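Local coordinates for protein nucleoporin NUP159 (Saccharomyces cerevisiae, PDB 1XIP) that serves as a component of the nuclear pore complex, its N-terminal beta-propeller domain tethering the helicase Dbp5 to the pore for mRNA export, at residues K20-L28 / L68-L79. Residues are numbered along the deposited sequence; the frame is centred on the assembly and turned at random.
Sequences KFLGQKQIL and LRDHITSDSTPL
Lys25 reaches from strand 20-26 to the C-terminal end of helix 68-73, where its ammonium group meets three acceptors. Lys25 NZ donates to His71 O at 2.9 Å, almost in line with the carbonyl (C=O...N angle 175°), and to Ser74 O at 2.8 Å, tilted 15° from that carbonyl plane. The third partner is Asp75 OD2, 3.0 Å from Lys25 NZ, a salt bridge whose hydrogen bond is weak.

The aliphatic part of the same chain makes a CH-pi contact: Lys25 CD sits over one face of the His71 ring, offset toward its rim, 4.1 Å from the centroid. Leu79 CB covers the opposite face, and in the ring plane His71 ND1 donates to Thr77 O (2.8 Å), which fixes the ring's rotation.

Closer to the strand the packing is apolar. Ile27 turns CG2 to the edge of the His71 ring and to Ile72 CD1, while its CB meets Leu79 CD1. Ile72, with CG2 anti to its backbone N, sets that methyl 3.4 Å from Gly23 C; a side chain at Gly23 would clash with Ile72 O. Gly23 and Leu22 form a classic beta bulge opposite Ile377.

A methionine in place of Lys25 would probably leave the carbonyls of His71 and Ser74 without this donor and Asp75 without its countercharge. The strand, outermost in its propeller sheet, meets the helix following strand 59-64 of another sheet, and its lysine, bonded to His71 O and Ser74 O at the helix end, probably offsets the negative end of the helix dipole.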
ATOM      1  N   LYS A  20       6.247  18.831   3.640  1.00 33.18           N
ATOM      2  CA  LYS A  20       6.412  20.000   2.788  1.00 32.81           C
ATOM      3  C   LYS A  20       5.891  19.641   1.404  1.00 31.98           C
ATOM      4  O   LYS A  20       6.425  18.739   0.754  1.00 32.01           O
ATOM      5  CB  LYS A  20       7.882  20.413   2.712  1.00 33.04           C
ATOM      6  CG  LYS A  20       8.090  21.917   2.672  1.00 35.30           C
ATOM      7  CD  LYS A  20       8.163  22.458   1.230  1.00 38.10           C
ATOM      8  CE  LYS A  20       7.765  23.948   1.165  1.00 40.07           C
ATOM      9  NZ  LYS A  20       8.937  24.879   0.966  1.00 40.57           N
ATOM     10  N   PHE A  21       4.822  20.320   0.978  1.00 30.90           N
ATOM     11  CA  PHE A  21       4.200  20.066  -0.317  1.00 29.59           C
ATOM     12  C   PHE A  21       5.105  20.524  -1.446  1.00 29.29           C
ATOM     13  O   PHE A  21       5.295  21.723  -1.666  1.00 29.50           O
ATOM     14  CB  PHE A  21       2.867  20.779  -0.430  1.00 29.07           C
ATOM     15  CG  PHE A  21       2.177  20.549  -1.742  1.00 29.23           C
ATOM     16  CD1 PHE A  21       1.603  19.295  -2.042  1.00 28.00           C
ATOM     17  CD2 PHE A  21       2.101  21.569  -2.702  1.00 27.16           C
ATOM     18  CE1 PHE A  21       0.955  19.082  -3.272  1.00 26.40           C
ATOM     19  CE2 PHE A  21       1.453  21.353  -3.936  1.00 25.07           C
ATOM     20  CZ  PHE A  21       0.878  20.122  -4.217  1.00 23.84           C
ATOM     21  N   LEU A  22       5.676  19.570  -2.156  1.00 28.69           N
ATOM     22  CA  LEU A  22       6.625  19.910  -3.187  1.00 28.35           C
ATOM     23  C   LEU A  22       5.956  20.224  -4.537  1.00 28.10           C
ATOM     24  O   LEU A  22       6.439  21.081  -5.277  1.00 28.21           O
ATOM     25  CB  LEU A  22       7.705  18.833  -3.299  1.00 28.32           C
ATOM     26  CG  LEU A  22       9.102  19.236  -2.815  1.00 27.50           C
ATOM     27  CD1 LEU A  22       9.049  20.050  -1.548  1.00 26.87           C
ATOM     28  CD2 LEU A  22       9.964  18.026  -2.607  1.00 26.35           C
ATOM     29  N   GLY A  23       4.856  19.539  -4.849  1.00 27.67           N
ATOM     30  CA  GLY A  23       4.064  19.843  -6.043  1.00 27.30           C
ATOM     31  C   GLY A  23       3.153  18.711  -6.520  1.00 27.27           C
ATOM     32  O   GLY A  23       3.186  17.590  -5.989  1.00 27.35           O
ATOM     33  N   GLN A  24       2.347  19.013  -7.539  1.00 27.11           N
ATOM     34  CA  GLN A  24       1.323  18.088  -8.026  1.00 27.12           C
ATOM     35  C   GLN A  24       0.962  18.355  -9.477  1.00 26.26           C
ATOM     36  O   GLN A  24       0.737  19.500  -9.859  1.00 26.09           O
ATOM     37  CB  GLN A  24       0.074  18.252  -7.202  1.00 27.58           C
ATOM     38  CG  GLN A  24      -0.926  17.178  -7.390  1.00 31.02           C
ATOM     39  CD  GLN A  24      -1.736  16.978  -6.132  1.00 37.22           C
ATOM     40  OE1 GLN A  24      -1.803  15.854  -5.593  1.00 39.13           O
ATOM     41  NE2 GLN A  24      -2.338  18.073  -5.630  1.00 37.61           N
ATOM     42  N   LYS A  25       0.883  17.285 -10.267  1.00 25.14           N
ATOM     43  CA  LYS A  25       0.536  17.371 -11.684  1.00 23.81           C
ATOM     44  C   LYS A  25      -0.076  16.061 -12.172  1.00 23.64           C
ATOM     45  O   LYS A  25       0.255  14.966 -11.657  1.00 23.27           O
ATOM     46  CB  LYS A  25       1.759  17.731 -12.519  1.00 23.52           C
ATOM     47  CG  LYS A  25       1.907  19.249 -12.742  1.00 23.33           C
ATOM     48  CD  LYS A  25       3.296  19.653 -13.198  1.00 21.18           C
ATOM     49  CE  LYS A  25       3.712  20.975 -12.581  1.00 20.43           C
ATOM     50  NZ  LYS A  25       4.757  21.652 -13.397  1.00 20.97           N
ATOM     51  N   GLN A  26      -0.994  16.164 -13.139  1.00 22.76           N
ATOM     52  CA  GLN A  26      -1.501  14.980 -13.806  1.00 21.64           C
ATOM     53  C   GLN A  26      -0.430  14.510 -14.747  1.00 20.97           C
ATOM     54  O   GLN A  26      -0.005  15.256 -15.619  1.00 21.14           O
ATOM     55  CB  GLN A  26      -2.770  15.262 -14.589  1.00 21.69           C
ATOM     56  CG  GLN A  26      -3.284  13.996 -15.289  1.00 21.94           C
ATOM     57  CD  GLN A  26      -4.728  14.086 -15.700  1.00 22.15           C
ATOM     58  OE1 GLN A  26      -5.139  15.069 -16.295  1.00 23.20           O
ATOM     59  NE2 GLN A  26      -5.496  13.059 -15.398  1.00 22.21           N
ATOM     60  N   ILE A  27       0.032  13.287 -14.549  1.00 20.04           N
ATOM     61  CA  ILE A  27       1.076  12.728 -15.382  1.00 19.28           C
ATOM     62  C   ILE A  27       0.564  11.560 -16.208  1.00 19.20           C
ATOM     63  O   ILE A  27       1.266  11.089 -17.126  1.00 19.21           O
ATOM     64  CB  ILE A  27       2.304  12.297 -14.544  1.00 19.35           C
ATOM     65  CG1 ILE A  27       1.933  11.170 -13.574  1.00 18.21           C
ATOM     66  CG2 ILE A  27       2.940  13.536 -13.844  1.00 19.07           C
ATOM     67  CD1 ILE A  27       3.089  10.256 -13.224  1.00 20.26           C
ATOM     68  N   LEU A  28      -0.647  11.097 -15.898  1.00 18.22           N
ATOM     69  CA  LEU A  28      -1.232   9.961 -16.600  1.00 17.92           C
ATOM     70  C   LEU A  28      -2.736  10.121 -16.706  1.00 18.08           C
ATOM     71  O   LEU A  28      -3.311  10.901 -15.984  1.00 18.25           O
ATOM     72  CB  LEU A  28      -0.886   8.659 -15.867  1.00 17.78           C
ATOM     73  CG  LEU A  28       0.566   8.195 -15.880  1.00 16.94           C
ATOM     74  CD1 LEU A  28       0.733   7.019 -14.897  1.00 19.46           C
ATOM     75  CD2 LEU A  28       0.926   7.776 -17.273  1.00 16.24           C
ATOM     76  N   LEU A  68      10.822  13.214 -13.596  1.00 18.26           N
ATOM     77  CA  LEU A  68       9.548  13.305 -12.909  1.00 18.28           C
ATOM     78  C   LEU A  68       9.615  14.307 -11.762  1.00 18.69           C
ATOM     79  O   LEU A  68       8.724  15.137 -11.595  1.00 18.23           O
ATOM     80  CB  LEU A  68       9.132  11.930 -12.410  1.00 18.26           C
ATOM     81  CG  LEU A  68       7.845  11.820 -11.613  1.00 17.97           C
ATOM     82  CD1 LEU A  68       6.660  12.220 -12.463  1.00 16.01           C
ATOM     83  CD2 LEU A  68       7.702  10.383 -11.052  1.00 18.04           C
ATOM     84  N   ARG A  69      10.690  14.243 -10.985  1.00 19.53           N
ATOM     85  CA  ARG A  69      10.887  15.206  -9.916  1.00 20.52           C
ATOM     86  C   ARG A  69      10.803  16.629 -10.467  1.00 20.70           C
ATOM     87  O   ARG A  69      10.008  17.426  -9.989  1.00 21.56           O
ATOM     88  CB  ARG A  69      12.214  14.969  -9.204  1.00 20.74           C
ATOM     89  CG  ARG A  69      12.281  15.604  -7.830  1.00 22.69           C
ATOM     90  CD  ARG A  69      13.370  16.662  -7.719  1.00 27.99           C
ATOM     91  NE  ARG A  69      13.165  17.637  -6.635  1.00 30.06           N
ATOM     92  CZ  ARG A  69      13.797  17.607  -5.454  1.00 30.42           C
ATOM     93  NH1 ARG A  69      14.663  16.628  -5.178  1.00 29.73           N
ATOM     94  NH2 ARG A  69      13.555  18.553  -4.545  1.00 29.15           N
ATOM     95  N   ASP A  70      11.587  16.913 -11.507  1.00 20.61           N
ATOM     96  CA  ASP A  70      11.703  18.246 -12.083  1.00 20.01           C
ATOM     97  C   ASP A  70      10.407  18.723 -12.727  1.00 19.96           C
ATOM     98  O   ASP A  70      10.081  19.917 -12.678  1.00 19.68           O
ATOM     99  CB  ASP A  70      12.818  18.261 -13.122  1.00 19.87           C
ATOM    100  CG  ASP A  70      14.200  18.268 -12.502  1.00 20.95           C
ATOM    101  OD1 ASP A  70      14.313  18.269 -11.258  1.00 21.55           O
ATOM    102  OD2 ASP A  70      15.251  18.264 -13.190  1.00 24.27           O
ATOM    103  N   HIS A  71       9.689  17.794 -13.350  1.00 19.83           N
ATOM    104  CA  HIS A  71       8.390  18.093 -13.946  1.00 19.71           C
ATOM    105  C   HIS A  71       7.390  18.560 -12.879  1.00 20.29           C
ATOM    106  O   HIS A  71       6.653  19.525 -13.073  1.00 19.84           O
ATOM    107  CB  HIS A  71       7.845  16.874 -14.704  1.00 18.54           C
ATOM    108  CG  HIS A  71       6.482  17.086 -15.282  1.00 18.20           C
ATOM    109  ND1 HIS A  71       6.231  17.991 -16.299  1.00 17.52           N
ATOM    110  CD2 HIS A  71       5.288  16.521 -14.980  1.00 17.22           C
ATOM    111  CE1 HIS A  71       4.943  17.970 -16.596  1.00 17.01           C
ATOM    112  NE2 HIS A  71       4.348  17.087 -15.809  1.00 16.54           N
ATOM    113  N   ILE A  72       7.385  17.872 -11.746  1.00 21.49           N
ATOM    114  CA  ILE A  72       6.428  18.148 -10.685  1.00 22.57           C
ATOM    115  C   ILE A  72       6.774  19.428  -9.912  1.00 23.78           C
ATOM    116  O   ILE A  72       5.892  20.216  -9.585  1.00 23.86           O
ATOM    117  CB  ILE A  72       6.358  16.947  -9.724  1.00 22.27           C
ATOM    118  CG1 ILE A  72       5.854  15.687 -10.439  1.00 21.57           C
ATOM    119  CG2 ILE A  72       5.557  17.291  -8.486  1.00 21.97           C
ATOM    120  CD1 ILE A  72       4.387  15.659 -10.755  1.00 22.53           C
ATOM    121  N   THR A  73       8.058  19.637  -9.638  1.00 25.29           N
ATOM    122  CA  THR A  73       8.485  20.729  -8.765  1.00 26.91           C
ATOM    123  C   THR A  73       8.740  22.064  -9.473  1.00 28.20           C
ATOM    124  O   THR A  73       8.530  23.130  -8.889  1.00 28.45           O
ATOM    125  CB  THR A  73       9.692  20.302  -7.881  1.00 26.71           C
ATOM    126  OG1 THR A  73      10.762  19.805  -8.694  1.00 26.02           O
ATOM    127  CG2 THR A  73       9.313  19.108  -7.040  1.00 27.36           C
ATOM    128  N   SER A  74       9.192  22.009 -10.721  1.00 30.07           N
ATOM    129  CA  SER A  74       9.303  23.218 -11.547  1.00 31.71           C
ATOM    130  C   SER A  74       8.181  23.245 -12.598  1.00 32.67           C
ATOM    131  O   SER A  74       7.353  22.330 -12.659  1.00 32.79           O
ATOM    132  CB  SER A  74      10.696  23.320 -12.193  1.00 31.70           C
ATOM    133  OG  SER A  74      10.829  22.441 -13.302  1.00 32.97           O
ATOM    134  N   ASP A  75       8.129  24.300 -13.400  1.00 34.14           N
ATOM    135  CA  ASP A  75       7.075  24.414 -14.420  1.00 35.57           C
ATOM    136  C   ASP A  75       7.685  24.584 -15.820  1.00 35.88           C
ATOM    137  O   ASP A  75       7.105  25.240 -16.696  1.00 36.38           O
ATOM    138  CB  ASP A  75       6.083  25.561 -14.077  1.00 35.83           C
ATOM    139  CG  ASP A  75       4.714  25.034 -13.561  1.00 36.69           C
ATOM    140  OD1 ASP A  75       3.706  25.116 -14.308  1.00 37.14           O
ATOM    141  OD2 ASP A  75       4.555  24.527 -12.426  1.00 36.98           O
ATOM    142  N   SER A  76       8.847  23.963 -16.024  1.00 35.92           N
ATOM    143  CA  SER A  76       9.671  24.236 -17.206  1.00 35.68           C
ATOM    144  C   SER A  76      10.087  22.972 -17.974  1.00 34.93           C
ATOM    145  O   SER A  76      10.562  23.071 -19.121  1.00 35.41           O
ATOM    146  CB  SER A  76      10.924  25.042 -16.810  1.00 35.94           C
ATOM    147  OG  SER A  76      11.881  24.193 -16.165  1.00 36.84           O
ATOM    148  N   THR A  77       9.929  21.801 -17.348  1.00 33.19           N
ATOM    149  CA  THR A  77      10.381  20.551 -17.959  1.00 31.81           C
ATOM    150  C   THR A  77       9.227  19.566 -18.198  1.00 30.69           C
ATOM    151  O   THR A  77       8.587  19.106 -17.242  1.00 30.24           O
ATOM    152  CB  THR A  77      11.526  19.893 -17.123  1.00 32.16           C
ATOM    153  OG1 THR A  77      11.145  18.564 -16.720  1.00 31.91           O
ATOM    154  CG2 THR A  77      11.738  20.639 -15.807  1.00 31.86           C
ATOM    155  N   PRO A  78       8.975  19.237 -19.472  1.00 29.35           N
ATOM    156  CA  PRO A  78       7.861  18.357 -19.841  1.00 28.18           C
ATOM    157  C   PRO A  78       8.146  16.924 -19.412  1.00 26.85           C
ATOM    158  O   PRO A  78       9.315  16.572 -19.212  1.00 26.89           O
ATOM    159  CB  PRO A  78       7.828  18.457 -21.369  1.00 28.37           C
ATOM    160  CG  PRO A  78       8.670  19.632 -21.698  1.00 28.68           C
ATOM    161  CD  PRO A  78       9.744  19.657 -20.656  1.00 29.19           C
ATOM    162  N   LEU A  79       7.100  16.122 -19.234  1.00 25.14           N
ATOM    163  CA  LEU A  79       7.283  14.718 -18.896  1.00 23.18           C
ATOM    164  C   LEU A  79       7.300  13.875 -20.148  1.00 22.63           C
ATOM    165  O   LEU A  79       6.282  13.749 -20.849  1.00 22.52           O
ATOM    166  CB  LEU A  79       6.199  14.221 -17.945  1.00 22.84           C
ATOM    167  CG  LEU A  79       6.612  13.322 -16.752  1.00 21.92           C
ATOM    168  CD1 LEU A  79       5.659  12.144 -16.605  1.00 19.97           C
ATOM    169  CD2 LEU A  79       8.045  12.829 -16.815  1.00 19.75           C
TER